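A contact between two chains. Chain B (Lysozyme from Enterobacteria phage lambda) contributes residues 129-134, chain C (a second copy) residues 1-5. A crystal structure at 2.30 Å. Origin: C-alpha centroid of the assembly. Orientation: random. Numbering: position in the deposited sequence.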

# COMPACT_ATOMS: atom_id res chain seq x y z
N GLY B 129 12.53 -0.28 17.98
CA GLY B 129 11.76 -1.07 17.05
C GLY B 129 10.98 -0.21 16.08
O GLY B 129 10.47 -0.72 15.10
N ALA B 130 10.91 1.10 16.32
CA ALA B 130 10.17 2.01 15.45
C ALA B 130 10.49 1.78 13.97
O ALA B 130 9.60 1.83 13.12
N GLY B 131 11.76 1.56 13.65
CA GLY B 131 12.11 1.29 12.27
C GLY B 131 12.42 2.44 11.33
O GLY B 131 12.34 2.27 10.13
N TYR B 132 12.68 3.63 11.86
CA TYR B 132 13.07 4.74 10.99
C TYR B 132 14.61 4.75 11.06
O TYR B 132 15.22 3.93 11.78
N GLY B 133 15.23 5.64 10.30
CA GLY B 133 16.68 5.71 10.34
C GLY B 133 17.20 6.44 11.57
O GLY B 133 18.40 6.55 11.77
N GLN B 134 16.30 6.90 12.42
CA GLN B 134 16.68 7.63 13.63
C GLN B 134 17.21 6.80 14.78
O GLN B 134 17.05 5.57 14.82
N MET C 1 14.30 -5.66 8.87
CA MET C 1 12.97 -5.04 8.60
C MET C 1 13.18 -3.94 7.56
O MET C 1 14.30 -3.41 7.44
N VAL C 2 12.14 -3.66 6.78
CA VAL C 2 12.22 -2.58 5.79
C VAL C 2 12.06 -1.31 6.62
O VAL C 2 11.24 -1.24 7.55
N GLU C 3 12.89 -0.33 6.33
CA GLU C 3 12.88 0.91 7.07
C GLU C 3 11.71 1.79 6.68
O GLU C 3 11.27 1.74 5.53
N ILE C 4 11.14 2.52 7.63
CA ILE C 4 10.06 3.43 7.27
C ILE C 4 10.66 4.83 7.11
O ILE C 4 11.57 5.20 7.85
N ASN C 5 10.22 5.55 6.09
CA ASN C 5 10.63 6.94 5.88
C ASN C 5 9.38 7.67 5.45
O ASN C 5 8.32 7.05 5.28

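Two irregular loops meet here, joined by one short backbone hydrogen bond; by nearest CA atoms G131(B) lies beside E3(C) and Y132(B) beside I4(C), and the side chains pack around this pairing.

G129(B) takes no part in the contact; its backbone angles by themselves call for glycine. A130(B) is buried with its CA-to-CB bond sideways to the other loop, so its approach is through the backbone: O of A130(B) lies 4.3 Å from CD1 of I4(C).

G131(B) carries the anchor. The N of I4(C) donates to the O of G131(B) at 2.8 Å, with a nearly straight N-H...O angle of 168°. The same carbonyl oxygen also receives a CA-H...O contact from E3(C), CA to O of G131(B) 3.4 Å, and CG of E3(C) sits 3.3 Å from O of G131(B). Glycine is demanded here too by the local backbone, since a CB would jam against the preceding carbonyl; that CB would point toward chain C, yet an ideal CB on G131(B) would come no nearer than 4.3 Å to CG1 of I4(C). The rule is conformational before it is steric across the interface.

Y132(B) supplies the aromatic surface. Its CA-to-CB bond points away overall, but chi1 in the m well (-69°) and chi2 of 72° bring the ring back against I4(C). The isoleucine, its CA-to-CB bond directed toward chain B and its rotamer m,t, places CB of I4(C) over one ring face, 4.1 Å from the centroid of the Y132(B) ring and only 10° off the normal, a CH-pi contact. Apolar packing continues from CE2 of Y132(B) to CG2 of I4(C) at 3.9 Å. The backbone joins in: CA of Y132(B) makes a CA-H...O contact of 3.5 Å with O of I4(C).

At G133(B) the contact turns polar and wet. N of G133(B) is 3.7 Å from OE2 of E3(C), and a water mediates between them. Water 1 accepts from N of G133(B) at 3.0 Å and donates to OE2 of E3(C) and to O of I4(C), both at 2.9 Å. E3(C) starts out sideways, and its t,t chain with chi3 at -64° carries the carboxylate to this water. An ideal CB on G133(B) would sit a tight 3.2 Å from OE2 of E3(C), so the bare glycine leaves room for the acid.

Q134(B) extends m,t without reaching chain C. The CA-to-CB bonds of V2(C) and N5(C) point away, the asparagine capping the helix that follows it, while that of M1(C) points toward chain B, but the residue is poorly ordered and makes no contact.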

# COMPACT_ATOMS: atom_id res chain seq x y z
CB ALA B 130 10.45 3.44 15.84
CB TYR B 132 12.52 6.06 11.52
CG TYR B 132 11.01 6.20 11.40
CD1 TYR B 132 10.17 5.46 12.22
CD2 TYR B 132 10.42 7.06 10.46
CE1 TYR B 132 8.78 5.56 12.12
CE2 TYR B 132 9.02 7.17 10.35
CZ TYR B 132 8.21 6.41 11.19
OH TYR B 132 6.84 6.51 11.12
CB GLN B 134 15.48 8.41 14.13
CG GLN B 134 14.92 9.35 13.10
CD GLN B 134 13.67 10.00 13.62
OE1 GLN B 134 13.50 10.15 14.83
NE2 GLN B 134 12.78 10.38 12.70
CB MET C 1 12.41 -4.39 9.87
CG MET C 1 12.14 -5.35 11.03
SD MET C 1 10.70 -6.44 10.79
CE MET C 1 10.44 -7.07 12.50
CB VAL C 2 11.11 -2.66 4.75
CG1 VAL C 2 11.23 -1.49 3.80
CG2 VAL C 2 11.22 -3.95 3.98
CB GLU C 3 14.19 1.61 6.78
CG GLU C 3 14.45 2.81 7.60
CD GLU C 3 15.85 3.32 7.39
OE1 GLU C 3 16.81 2.58 7.73
OE2 GLU C 3 15.97 4.45 6.88
CB ILE C 4 8.94 3.52 8.35
CG1 ILE C 4 8.37 2.13 8.64
CG2 ILE C 4 7.81 4.43 7.85
CD1 ILE C 4 7.17 2.10 9.58
CB ASN C 5 11.80 7.11 4.89
CG ASN C 5 11.46 6.71 3.47
OD1 ASN C 5 10.38 7.00 2.94
ND2 ASN C 5 12.43 6.09 2.80
O HOH W 1 14.10 6.54 7.69